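Local atomic coordinates of proximal thread matrix protein 1 (Mytilus galloprovincialis, PDB entry 4CN9), a protein that binds collagen in the matrix of the mussel byssus, probably through its two von Willebrand factor type A domains, and carries bound zinc ions. Residues Met76-Val81 and Gly128-Val133; Phe106-Lys111 and Gly137-Ile142; Tyr273-Asn278 and Ser422-Ser427; Thr301-Ala306 and Thr329-Gly334; Val391-Ile396 and Ile410-Glu415. All coordinates share one frame; numbering follows the deposited sequence.

Interaction 1: residues Met76-Val81 and Gly128-Val133; sequences MMKDFV and GIQDMV
K78 reaches from helix 73-85 to the C-terminal end of helix 122-130, where two carbonyls receive its ammonium group. Both helices belong to the first von Willebrand factor type A (vWA) domain, a Rossmann-like fold with helices packed on a central sheet, and this contact joins them above strand 100-106, which V81 and M132 also touch through F101 and V103. CG of K78 lies anti to the carbonyl carbon (chi1 -74°), and the chain beyond it is fully extended. The methylenes run past I129 in the opposite direction to that residue's own side chain: CB of K78 lies 3.9 Å from CG2 of I129, and CE comes within 3.5 Å of the I129 carbonyl O. One helical turn on, V81 meets I129 at a slant, with CG1 of V81 3.5 Å from CD1 of I129, tighter than usual for two methyl groups. The amide of Q130 comes back toward helix 73-85 and bonds K82 and Q75, a second polar tie between the same helices. O of Q130 belongs to the last turn of helix 122-130 and O of M132 to the loop after it; the partial negative charge at the helix end would probably suit the ammonium group. NZ of K78 lies 2.9 Å from O of Q130, above that carbonyl plane, and 2.7 Å from O of M132, within the plane of the second carbonyl.

Interaction 2: residues Phe106-Lys111 and Gly137-Ile142; sequences FSQGVK and GGQTEI
S107 and E141 are joined through the backbone: N of E141 donates to O of S107 at 2.9 Å, on a lone pair in the carbonyl plane, though the N-H...O angle is only 136°. A weak bond from N of G137 to OG of S107, 3.3 Å long, adds to this; the stronger partner of that hydroxyl is D62. No side chain intervenes at G137, where a CB would collide with OG of S107 and N of Q108.

The carboxylate of E141 supplies the second kind of link. N of G109 points almost straight at OE2 of E141 (2.9 Å, 169°) and meets it from above the carboxylate plane. A water between NE2 of Q108 and the same OE2 sits unusually close to the carboxylate, so that bridge is doubtful, while OE1 is taken by T144 in helix 142-153, for which E141 is the N-cap residue. An alanine in place of E141 would probably leave the G109 amide without its acceptor and the loop at G109 less firmly fixed.

Apolar packing completes the contact beneath. F106 puts its CE2 3.7 Å from CG1 of I142 and 3.8 Å from CG2 of T140, the side chains meeting at a slant.

S107 lies beside S63, and T140 is near the bound zinc ion, whose ligands are S63, S65 and D174. The two loops therefore border the metal ion-dependent adhesion site (MIDAS) at the C-terminal edge of the vWA sheet.

Interaction 3: residues Tyr273-Asn278 and Ser422-Ser427; sequences YQLMKN and SFDKLS
CG of L275 stands anti to its carbonyl carbon (chi1 -75°), whereas CG of M276 is anti to the backbone N (chi1 -174°), so the two chains leave helix 272-285 in different directions, and they meet F423 at different places. L275 meets the base of the phenylalanine: with chi2 at 172° its CD1 lies 3.9 Å from CB of F423, and its own CB is at 4.0 Å from the same atom. M276 runs alongside the ring and points the same way, with CB 4.0 Å from CD2 of F423 and SD 4.2 Å from CE2.

Two further residues of the 422-427 loop extend the contact. D424 crosses the tip of L275, where CD1 of the leucine lies 3.7 Å from OD1 of D424, so the methyl group rests against a carboxylate. L426 sends CD1 to within 4.1 Å of CA of M276, touching the helix backbone rather than a side-chain end.

The loop follows strand 417-420 and leads to helix 430-437 in the second von Willebrand factor type A domain. F423 and L426 also touch V398 of strand 391-398, while M276 touches F259 of strand 253-260; helix and loop thus pack together over the central sheet.

No hydrogen bond spans the two segments. Their attachment rests on apolar contacts, which implies that it depends on shape and burial, with the charged group of D424 confined to the more exposed border.

Interaction 4: residues Thr301-Ala306 and Thr329-Gly334; sequences TFADRA and TPSIIG. Unlike the reference sequence in segment 329-334: T329 (reference Ser).
A303 and S331 make the nearest approach, CB of A303 lying 3.6 Å from CB of S331 and 3.9 Å from its OG. Beside them D304 crosses I333 obliquely. CB of D304 is 3.9 Å from CG2 of I333, and OD1 of D304 is 3.8 Å from CG1 of I333, so the isoleucine branches lie against both the root and the carboxylate of the aspartate. CG of D304 sits between its backbone N and carbonyl carbon (chi1 51°), which puts it near the branches of I333. No hydrogen bond crosses between the segments, and the buried area is small, 154 Å² in all.

The next shell shapes each loop from within. OG of S331 accepts from N of I333 at 3.0 Å with an angle of 166°, forming an ST turn that fixes the serine hydroxyl and the bend before I333. In the other loop, N of A303 donates to O of R305 at 2.9 Å. NH1 of R305 bonds O of D304 from above its carbonyl plane, and N374 is a further donor to that oxygen.

Farther out, backbone bonds tie A303 to A337 and S331 to A261, while I333 O has a weak bond from S262. The contact joins the loop after strand 295-302 to the one before helix 338-349, at the C-terminal edge of the central sheet of the second von Willebrand factor type A domain, the edge on which MIDAS loops lie in this fold.

Interaction 5: residues Val391-Ile396 and Ile410-Glu415; sequences VVIVAI and IASSEE
S412 grips I393 at two points, and here the contact is tightest. Its OG accepts from N of I393 at 2.9 Å and 169°, while its own N donates to O of I393 at 3.0 Å and 168°. With OG anti to the carbonyl carbon (chi1 -75°), the hydroxyl stands in for a backbone carbonyl toward the strand. A glycine at S412 would probably leave the I393 amide without this acceptor, although the bond from the backbone N could remain.

Strand 391-398 is an inner strand of the mixed sheet in the second von Willebrand factor type A domain, and the 410-415 segment carries the chain from helix 404-410 to edge strand 417-420 beside it. Around I410 the packing is also close: CB of A395 lies 3.8 Å from CG1 of I410, and CD1 of I393 is 3.5 Å from O of I410, an oxygen that is hydrogen-bonded by R387.

The fit is looser between CG2 of I393 and CD1 of I410, at 4.4 Å, and between CB of A395 and CB of A411, at 4.1 Å. Past S412 the segment leaves the strand for the partly exposed E414 and E415, which bond Q213 and H188 of the first domain.

How the interactions relate
The contacts divide between two successive von Willebrand factor type A domains. Interactions 1 and 2 lie in the first, their centres about 17 Å apart; their segments alternate along the chain, helix 122-130 coming between the two segments of interaction 2. Interactions 3, 4 and 5 lie in the second, with about 18 to 22 Å between their centres. Interactions 4 and 5 follow one another inside the loop closed by interaction 3, which touches both: Y273 packs on P330, and L426 on I396. Interactions 4 and 5 share one mixed sheet. Interactions 1 and 4 lie about 56 Å apart, centre to centre, on opposite sides of the chain's centre, as expected of an elongated two-domain protein.

Interaction 1: residues Met76-Val81 and Gly128-Val133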
# COMPACT_ATOMS: atom_id res chain seq x y z
N MET A 76 24.11 8.03 12.45
CA MET A 76 23.58 6.73 12.07
C MET A 76 22.49 6.87 11.02
O MET A 76 22.37 6.02 10.13
CB MET A 76 23.04 5.99 13.30
CG MET A 76 24.13 5.60 14.29
SD MET A 76 23.60 4.57 15.66
CE MET A 76 25.18 4.25 16.44
N MET A 77 21.70 7.93 11.12
CA MET A 77 20.68 8.20 10.11
C MET A 77 21.36 8.52 8.80
O MET A 77 20.97 8.02 7.75
CB MET A 77 19.78 9.37 10.53
CG MET A 77 18.87 9.05 11.68
SD MET A 77 17.91 10.49 12.24
CE MET A 77 16.80 10.67 10.83
N LYS A 78 22.41 9.33 8.85
CA LYS A 78 23.12 9.72 7.64
C LYS A 78 23.73 8.51 6.96
O LYS A 78 23.68 8.37 5.73
CB LYS A 78 24.21 10.74 7.97
CG LYS A 78 23.68 12.11 8.29
CD LYS A 78 24.78 13.05 8.69
CE LYS A 78 24.24 14.46 8.84
NZ LYS A 78 25.32 15.45 9.03
N ASP A 79 24.33 7.64 7.76
CA ASP A 79 24.97 6.43 7.24
C ASP A 79 23.96 5.53 6.56
O ASP A 79 24.22 4.97 5.48
CB ASP A 79 25.71 5.70 8.37
CG ASP A 79 26.95 6.45 8.83
OD1 ASP A 79 27.37 7.39 8.14
OD2 ASP A 79 27.52 6.09 9.88
N PHE A 80 22.79 5.40 7.17
CA PHE A 80 21.73 4.60 6.57
C PHE A 80 21.37 5.15 5.19
O PHE A 80 21.19 4.39 4.25
CB PHE A 80 20.51 4.58 7.50
CG PHE A 80 19.35 3.81 6.94
CD1 PHE A 80 19.36 2.43 6.95
CD2 PHE A 80 18.26 4.47 6.40
CE1 PHE A 80 18.29 1.71 6.45
CE2 PHE A 80 17.20 3.76 5.88
CZ PHE A 80 17.22 2.38 5.91
N VAL A 81 21.28 6.47 5.07
CA VAL A 81 20.88 7.08 3.80
C VAL A 81 21.98 6.91 2.76
O VAL A 81 21.71 6.68 1.59
CB VAL A 81 20.52 8.58 3.98
CG1 VAL A 81 20.17 9.22 2.65
CG2 VAL A 81 19.35 8.71 4.96
N GLY A 128 27.04 15.28 0.23
CA GLY A 128 25.89 16.12 0.53
C GLY A 128 25.17 15.67 1.78
O GLY A 128 24.83 16.48 2.63
N ILE A 129 24.95 14.36 1.91
CA ILE A 129 24.28 13.81 3.09
C ILE A 129 25.11 14.08 4.36
O ILE A 129 24.59 14.53 5.39
CB ILE A 129 24.06 12.30 2.93
CG1 ILE A 129 23.00 12.04 1.85
CG2 ILE A 129 23.67 11.66 4.24
CD1 ILE A 129 23.04 10.64 1.30
N GLN A 130 26.41 13.84 4.26
CA GLN A 130 27.30 14.05 5.40
C GLN A 130 27.30 15.52 5.85
O GLN A 130 27.37 15.82 7.05
CB GLN A 130 28.74 13.61 5.05
CG GLN A 130 29.68 13.68 6.24
CD GLN A 130 29.14 12.91 7.43
OE1 GLN A 130 28.62 11.81 7.29
NE2 GLN A 130 29.26 13.50 8.62
N ASP A 131 27.20 16.43 4.89
CA ASP A 131 27.29 17.86 5.16
C ASP A 131 25.98 18.47 5.67
O ASP A 131 25.95 19.64 6.00
CB ASP A 131 27.70 18.62 3.90
CG ASP A 131 29.17 18.44 3.57
OD1 ASP A 131 29.94 17.99 4.45
OD2 ASP A 131 29.55 18.74 2.43
N MET A 132 24.92 17.68 5.72
CA MET A 132 23.64 18.19 6.22
C MET A 132 23.76 18.63 7.65
O MET A 132 24.36 17.94 8.47
CB MET A 132 22.55 17.12 6.18
CG MET A 132 22.08 16.70 4.82
SD MET A 132 21.07 15.20 5.02
CE MET A 132 19.73 15.88 5.99
N VAL A 133 23.12 19.75 7.96
CA VAL A 133 23.04 20.26 9.31
C VAL A 133 21.61 20.14 9.86
O VAL A 133 20.73 20.89 9.45
CB VAL A 133 23.43 21.76 9.34
CG1 VAL A 133 23.44 22.28 10.78
CG2 VAL A 133 24.78 21.96 8.67

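Interaction 2: residues Phe106-Lys111 and Gly137-Ile142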
# COMPACT_ATOMS: atom_id res chain seq x y z
N PHE A 106 12.84 17.78 7.82
CA PHE A 106 11.57 18.28 8.34
C PHE A 106 11.49 18.09 9.85
O PHE A 106 11.94 17.07 10.40
CB PHE A 106 10.38 17.58 7.66
CG PHE A 106 10.06 16.23 8.25
CD1 PHE A 106 10.72 15.08 7.82
CD2 PHE A 106 9.11 16.12 9.25
CE1 PHE A 106 10.44 13.84 8.39
CE2 PHE A 106 8.82 14.88 9.84
CZ PHE A 106 9.48 13.75 9.40
N SER A 107 10.94 19.11 10.52
CA SER A 107 10.52 19.02 11.92
C SER A 107 9.64 20.24 12.18
O SER A 107 8.41 20.19 12.01
CB SER A 107 11.70 18.92 12.92
OG SER A 107 12.72 19.88 12.70
N GLN A 108 10.27 21.34 12.57
CA GLN A 108 9.62 22.63 12.52
C GLN A 108 9.94 23.22 11.14
O GLN A 108 11.09 23.59 10.82
CB GLN A 108 10.09 23.52 13.68
CG GLN A 108 9.34 24.85 13.78
CD GLN A 108 9.90 25.88 12.82
OE1 GLN A 108 11.06 26.27 12.91
NE2 GLN A 108 9.07 26.31 11.86
N GLY A 109 8.93 23.25 10.29
CA GLY A 109 9.15 23.55 8.88
C GLY A 109 10.00 22.52 8.15
O GLY A 109 10.39 21.46 8.67
N VAL A 110 10.34 22.86 6.92
CA VAL A 110 11.01 21.96 6.03
C VAL A 110 12.17 22.68 5.37
O VAL A 110 12.02 23.81 4.95
CB VAL A 110 10.04 21.47 4.93
CG1 VAL A 110 10.72 20.54 3.99
CG2 VAL A 110 8.82 20.80 5.57
N LYS A 111 13.31 22.01 5.29
CA LYS A 111 14.47 22.55 4.56
C LYS A 111 14.94 21.51 3.54
O LYS A 111 15.19 20.36 3.90
CB LYS A 111 15.60 22.84 5.54
CG LYS A 111 16.86 23.35 4.88
CD LYS A 111 18.06 23.40 5.81
CE LYS A 111 19.33 23.75 5.00
NZ LYS A 111 20.55 23.88 5.85
N GLY A 137 14.37 20.90 15.35
CA GLY A 137 13.12 21.61 15.54
C GLY A 137 12.31 21.07 16.70
O GLY A 137 12.45 19.91 17.10
N GLY A 138 11.44 21.92 17.24
CA GLY A 138 10.64 21.59 18.40
C GLY A 138 9.27 21.02 18.09
O GLY A 138 8.46 20.85 19.00
N GLN A 139 9.02 20.73 16.82
CA GLN A 139 7.76 20.20 16.33
C GLN A 139 8.07 19.11 15.30
O GLN A 139 9.18 19.03 14.80
CB GLN A 139 6.95 21.27 15.58
CG GLN A 139 6.59 22.51 16.36
CD GLN A 139 5.74 23.46 15.53
OE1 GLN A 139 5.72 23.38 14.30
NE2 GLN A 139 5.03 24.36 16.21
N THR A 140 7.06 18.31 14.96
CA THR A 140 7.21 17.30 13.90
C THR A 140 6.09 17.42 12.87
O THR A 140 4.98 16.94 13.08
CB THR A 140 7.22 15.87 14.50
OG1 THR A 140 8.28 15.77 15.45
CG2 THR A 140 7.42 14.80 13.42
N GLU A 141 6.37 18.08 11.75
CA GLU A 141 5.35 18.34 10.74
C GLU A 141 5.49 17.39 9.56
O GLU A 141 5.99 17.77 8.50
CB GLU A 141 5.44 19.78 10.23
CG GLU A 141 5.28 20.85 11.27
CD GLU A 141 5.49 22.26 10.68
OE1 GLU A 141 4.95 22.54 9.60
OE2 GLU A 141 6.21 23.07 11.28
N ILE A 142 5.03 16.16 9.74
CA ILE A 142 5.13 15.15 8.70
C ILE A 142 4.35 15.60 7.46
O ILE A 142 4.82 15.45 6.32
CB ILE A 142 4.60 13.78 9.21
CG1 ILE A 142 5.51 13.27 10.35
CG2 ILE A 142 4.50 12.78 8.07
CD1 ILE A 142 5.19 11.85 10.86
O HOH W 1 6.32 25.56 11.61

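Interaction 3: residues Tyr273-Asn278 and Ser422-Ser427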
# COMPACT_ATOMS: atom_id res chain seq x y z
N TYR A 273 -28.95 -8.03 -3.36
CA TYR A 273 -28.04 -9.14 -3.55
C TYR A 273 -27.69 -9.27 -5.03
O TYR A 273 -26.54 -9.50 -5.38
CB TYR A 273 -28.69 -10.41 -3.02
CG TYR A 273 -27.76 -11.57 -2.82
CD1 TYR A 273 -26.69 -11.49 -1.94
CD2 TYR A 273 -27.95 -12.75 -3.51
CE1 TYR A 273 -25.83 -12.58 -1.75
CE2 TYR A 273 -27.13 -13.83 -3.33
CZ TYR A 273 -26.07 -13.74 -2.46
OH TYR A 273 -25.26 -14.84 -2.32
N GLN A 274 -28.67 -9.08 -5.91
CA GLN A 274 -28.37 -9.11 -7.34
C GLN A 274 -27.51 -7.93 -7.77
O GLN A 274 -26.69 -8.05 -8.69
CB GLN A 274 -29.64 -9.15 -8.18
CG GLN A 274 -29.36 -9.38 -9.67
CD GLN A 274 -28.71 -10.73 -9.91
OE1 GLN A 274 -29.09 -11.73 -9.31
NE2 GLN A 274 -27.70 -10.75 -10.78
N LEU A 275 -27.72 -6.77 -7.15
CA LEU A 275 -26.90 -5.60 -7.47
C LEU A 275 -25.43 -5.89 -7.12
O LEU A 275 -24.51 -5.55 -7.88
CB LEU A 275 -27.42 -4.36 -6.73
CG LEU A 275 -28.70 -3.72 -7.29
CD1 LEU A 275 -29.20 -2.64 -6.35
CD2 LEU A 275 -28.48 -3.16 -8.68
N MET A 276 -25.22 -6.55 -5.99
CA MET A 276 -23.88 -6.93 -5.58
C MET A 276 -23.26 -7.95 -6.54
O MET A 276 -22.09 -7.83 -6.92
CB MET A 276 -23.91 -7.47 -4.13
CG MET A 276 -22.54 -7.76 -3.54
SD MET A 276 -22.69 -8.45 -1.86
CE MET A 276 -23.61 -9.93 -2.20
N LYS A 277 -24.03 -8.95 -6.96
CA LYS A 277 -23.54 -9.90 -7.95
C LYS A 277 -23.17 -9.20 -9.26
O LYS A 277 -22.13 -9.51 -9.86
CB LYS A 277 -24.57 -10.99 -8.21
CG LYS A 277 -24.78 -11.94 -7.05
CD LYS A 277 -25.97 -12.84 -7.34
CE LYS A 277 -26.00 -14.04 -6.44
NZ LYS A 277 -27.25 -14.85 -6.67
N ASN A 278 -24.01 -8.27 -9.72
CA ASN A 278 -23.72 -7.57 -10.96
C ASN A 278 -22.42 -6.78 -10.85
O ASN A 278 -21.66 -6.69 -11.81
CB ASN A 278 -24.86 -6.63 -11.35
CG ASN A 278 -26.12 -7.37 -11.79
OD1 ASN A 278 -26.13 -8.60 -11.94
ND2 ASN A 278 -27.19 -6.62 -12.01
N SER A 422 -25.76 2.69 -0.50
CA SER A 422 -26.66 1.68 -1.03
C SER A 422 -25.98 0.85 -2.10
O SER A 422 -24.97 1.25 -2.68
CB SER A 422 -27.91 2.31 -1.64
OG SER A 422 -27.62 2.89 -2.90
N PHE A 423 -26.59 -0.29 -2.36
CA PHE A 423 -26.11 -1.21 -3.38
C PHE A 423 -26.24 -0.62 -4.79
O PHE A 423 -25.45 -0.93 -5.66
CB PHE A 423 -26.85 -2.54 -3.25
CG PHE A 423 -26.41 -3.34 -2.05
CD1 PHE A 423 -26.97 -3.13 -0.80
CD2 PHE A 423 -25.41 -4.31 -2.17
CE1 PHE A 423 -26.56 -3.86 0.30
CE2 PHE A 423 -24.99 -5.04 -1.08
CZ PHE A 423 -25.56 -4.82 0.15
N ASP A 424 -27.22 0.27 -4.98
CA ASP A 424 -27.38 0.94 -6.26
C ASP A 424 -26.17 1.83 -6.56
O ASP A 424 -25.86 2.10 -7.72
CB ASP A 424 -28.64 1.82 -6.25
CG ASP A 424 -29.92 1.01 -6.12
OD1 ASP A 424 -30.29 0.60 -4.99
OD2 ASP A 424 -30.57 0.80 -7.16
N LYS A 425 -25.49 2.30 -5.52
CA LYS A 425 -24.37 3.22 -5.71
C LYS A 425 -23.02 2.50 -5.83
O LYS A 425 -21.98 3.15 -5.87
CB LYS A 425 -24.34 4.28 -4.61
CG LYS A 425 -25.68 5.03 -4.48
CD LYS A 425 -25.53 6.51 -4.15
CE LYS A 425 -24.70 6.74 -2.89
NZ LYS A 425 -24.85 8.12 -2.33
N LEU A 426 -23.03 1.17 -5.91
CA LEU A 426 -21.79 0.44 -6.15
C LEU A 426 -21.14 0.88 -7.46
O LEU A 426 -19.92 0.87 -7.57
CB LEU A 426 -21.99 -1.08 -6.13
CG LEU A 426 -22.02 -1.74 -4.75
CD1 LEU A 426 -22.46 -3.18 -4.85
CD2 LEU A 426 -20.66 -1.64 -4.05
N SER A 427 -21.94 1.30 -8.43
CA SER A 427 -21.41 1.78 -9.70
C SER A 427 -20.46 2.97 -9.50
O SER A 427 -19.48 3.14 -10.24
CB SER A 427 -22.56 2.20 -10.61
OG SER A 427 -23.27 3.30 -10.05

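Interaction 4: residues Thr301-Ala306 and Thr329-Gly334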
# COMPACT_ATOMS: atom_id res chain seq x y z
N THR A 301 -18.15 -16.90 0.38
CA THR A 301 -19.19 -16.11 1.01
C THR A 301 -19.19 -16.33 2.52
O THR A 301 -18.68 -17.35 3.01
CB THR A 301 -20.58 -16.44 0.44
OG1 THR A 301 -20.85 -17.83 0.61
CG2 THR A 301 -20.65 -16.10 -1.03
N PHE A 302 -19.74 -15.36 3.24
CA PHE A 302 -19.84 -15.46 4.69
C PHE A 302 -21.19 -14.99 5.22
O PHE A 302 -21.80 -14.07 4.68
CB PHE A 302 -18.69 -14.74 5.40
CG PHE A 302 -18.53 -13.29 5.02
CD1 PHE A 302 -19.22 -12.31 5.71
CD2 PHE A 302 -17.68 -12.91 3.99
CE1 PHE A 302 -19.08 -10.97 5.38
CE2 PHE A 302 -17.53 -11.58 3.65
CZ PHE A 302 -18.23 -10.61 4.33
N ALA A 303 -21.68 -15.69 6.23
CA ALA A 303 -22.86 -15.28 6.98
C ALA A 303 -22.50 -15.58 8.42
O ALA A 303 -21.62 -14.93 8.96
CB ALA A 303 -24.09 -16.03 6.52
N ASP A 304 -23.11 -16.56 9.06
CA ASP A 304 -22.62 -16.93 10.40
C ASP A 304 -21.23 -17.57 10.31
O ASP A 304 -20.42 -17.43 11.22
CB ASP A 304 -23.58 -17.87 11.12
CG ASP A 304 -23.97 -19.05 10.29
OD1 ASP A 304 -24.16 -18.89 9.06
OD2 ASP A 304 -24.05 -20.15 10.88
N ARG A 305 -20.96 -18.28 9.22
CA ARG A 305 -19.66 -18.91 9.00
C ARG A 305 -19.27 -18.65 7.55
O ARG A 305 -19.90 -17.81 6.91
CB ARG A 305 -19.72 -20.41 9.29
CG ARG A 305 -19.98 -20.75 10.77
CD ARG A 305 -18.82 -20.36 11.67
NE ARG A 305 -19.03 -20.73 13.09
CZ ARG A 305 -19.53 -19.93 14.03
NH1 ARG A 305 -19.92 -18.70 13.75
NH2 ARG A 305 -19.65 -20.38 15.28
N ALA A 306 -18.24 -19.32 7.04
CA ALA A 306 -17.79 -19.08 5.67
C ALA A 306 -17.80 -20.35 4.80
O ALA A 306 -17.63 -21.46 5.30
CB ALA A 306 -16.41 -18.43 5.65
N THR A 329 -26.40 -18.56 -3.52
CA THR A 329 -27.62 -18.30 -2.77
C THR A 329 -27.31 -17.68 -1.41
O THR A 329 -26.32 -18.02 -0.78
CB THR A 329 -28.42 -19.59 -2.52
OG1 THR A 329 -27.64 -20.49 -1.70
CG2 THR A 329 -28.77 -20.28 -3.82
N PRO A 330 -28.15 -16.76 -0.95
CA PRO A 330 -27.89 -16.16 0.36
C PRO A 330 -28.33 -17.06 1.50
O PRO A 330 -29.13 -17.96 1.31
CB PRO A 330 -28.70 -14.87 0.34
CG PRO A 330 -29.80 -15.12 -0.65
CD PRO A 330 -29.31 -16.14 -1.63
N SER A 331 -27.78 -16.82 2.68
CA SER A 331 -28.14 -17.55 3.88
C SER A 331 -29.41 -16.98 4.49
O SER A 331 -29.78 -15.84 4.21
CB SER A 331 -26.99 -17.46 4.88
OG SER A 331 -27.31 -18.10 6.10
N ILE A 332 -30.08 -17.75 5.33
CA ILE A 332 -31.21 -17.20 6.07
C ILE A 332 -30.76 -16.64 7.43
O ILE A 332 -31.55 -16.11 8.18
CB ILE A 332 -32.35 -18.24 6.23
CG1 ILE A 332 -31.86 -19.50 6.95
CG2 ILE A 332 -32.91 -18.61 4.87
CD1 ILE A 332 -32.97 -20.49 7.25
N ILE A 333 -29.46 -16.76 7.71
CA ILE A 333 -28.90 -16.22 8.95
C ILE A 333 -28.44 -14.79 8.74
O ILE A 333 -27.82 -14.48 7.73
CB ILE A 333 -27.66 -17.03 9.41
CG1 ILE A 333 -27.95 -18.54 9.34
CG2 ILE A 333 -27.22 -16.61 10.81
CD1 ILE A 333 -29.05 -18.99 10.27
N GLY A 334 -28.73 -13.93 9.71
CA GLY A 334 -28.30 -12.55 9.66
C GLY A 334 -27.10 -12.30 10.56
O GLY A 334 -27.21 -11.64 11.59

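Interaction 5: residues Val391-Ile396 and Ile410-Glu415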
# COMPACT_ATOMS: atom_id res chain seq x y z
N VAL A 391 -0.90 -10.96 -0.43
CA VAL A 391 -2.26 -10.70 -0.91
C VAL A 391 -2.59 -9.22 -0.71
O VAL A 391 -2.43 -8.68 0.39
CB VAL A 391 -3.29 -11.57 -0.17
CG1 VAL A 391 -4.71 -11.25 -0.65
CG2 VAL A 391 -2.97 -13.03 -0.36
N VAL A 392 -3.03 -8.56 -1.78
CA VAL A 392 -3.53 -7.20 -1.67
C VAL A 392 -5.02 -7.25 -1.38
O VAL A 392 -5.77 -7.92 -2.08
CB VAL A 392 -3.29 -6.40 -2.96
CG1 VAL A 392 -4.01 -5.07 -2.90
CG2 VAL A 392 -1.80 -6.21 -3.19
N ILE A 393 -5.46 -6.54 -0.33
CA ILE A 393 -6.86 -6.59 0.08
C ILE A 393 -7.58 -5.26 -0.10
O ILE A 393 -7.14 -4.20 0.40
CB ILE A 393 -7.00 -7.04 1.56
CG1 ILE A 393 -6.26 -8.37 1.78
CG2 ILE A 393 -8.47 -7.15 1.94
CD1 ILE A 393 -6.28 -8.87 3.21
N VAL A 394 -8.70 -5.33 -0.81
CA VAL A 394 -9.60 -4.21 -1.00
C VAL A 394 -10.87 -4.48 -0.16
O VAL A 394 -11.37 -5.60 -0.17
CB VAL A 394 -9.97 -4.09 -2.49
CG1 VAL A 394 -11.00 -3.00 -2.73
CG2 VAL A 394 -8.71 -3.86 -3.33
N ALA A 395 -11.36 -3.48 0.57
CA ALA A 395 -12.49 -3.63 1.50
C ALA A 395 -13.61 -2.63 1.19
O ALA A 395 -13.39 -1.43 1.17
CB ALA A 395 -12.03 -3.42 2.96
N ILE A 396 -14.82 -3.15 1.00
CA ILE A 396 -15.98 -2.35 0.65
C ILE A 396 -17.12 -2.58 1.64
O ILE A 396 -17.50 -3.71 1.88
CB ILE A 396 -16.51 -2.73 -0.75
CG1 ILE A 396 -15.41 -2.53 -1.79
CG2 ILE A 396 -17.78 -1.95 -1.08
CD1 ILE A 396 -15.61 -3.31 -3.08
N ILE A 410 -8.70 -4.52 7.73
CA ILE A 410 -8.42 -5.62 6.82
C ILE A 410 -7.76 -5.18 5.53
O ILE A 410 -7.04 -5.96 4.95
CB ILE A 410 -9.67 -6.48 6.49
CG1 ILE A 410 -10.61 -5.75 5.56
CG2 ILE A 410 -10.39 -6.94 7.76
CD1 ILE A 410 -11.67 -6.66 4.96
N ALA A 411 -8.03 -3.97 5.07
CA ALA A 411 -7.49 -3.52 3.78
C ALA A 411 -5.98 -3.33 3.84
O ALA A 411 -5.42 -3.10 4.92
CB ALA A 411 -8.16 -2.25 3.34
N SER A 412 -5.35 -3.38 2.68
CA SER A 412 -3.90 -3.20 2.56
C SER A 412 -3.53 -1.73 2.74
O SER A 412 -2.37 -1.38 2.99
CB SER A 412 -3.40 -3.72 1.20
OG SER A 412 -3.36 -5.14 1.16
N SER A 413 -4.54 -0.87 2.59
CA SER A 413 -4.39 0.54 2.77
C SER A 413 -5.75 1.18 2.93
O SER A 413 -6.74 0.69 2.37
CB SER A 413 -3.67 1.14 1.54
OG SER A 413 -3.66 2.55 1.63
N GLU A 414 -5.83 2.27 3.68
CA GLU A 414 -7.08 3.02 3.79
C GLU A 414 -7.51 3.60 2.45
O GLU A 414 -8.69 3.87 2.23
CB GLU A 414 -7.00 4.10 4.88
CG GLU A 414 -8.35 4.75 5.16
CD GLU A 414 -8.41 5.52 6.49
OE1 GLU A 414 -7.49 5.37 7.33
OE2 GLU A 414 -9.40 6.26 6.68
N GLU A 415 -6.57 3.76 1.53
CA GLU A 415 -6.92 4.14 0.17
C GLU A 415 -7.71 3.05 -0.56
O GLU A 415 -8.36 3.33 -1.58
CB GLU A 415 -5.66 4.50 -0.63
CG GLU A 415 -4.92 5.70 -0.06
CD GLU A 415 -5.66 6.99 -0.30
OE1 GLU A 415 -6.49 7.03 -1.23
OE2 GLU A 415 -5.43 7.97 0.44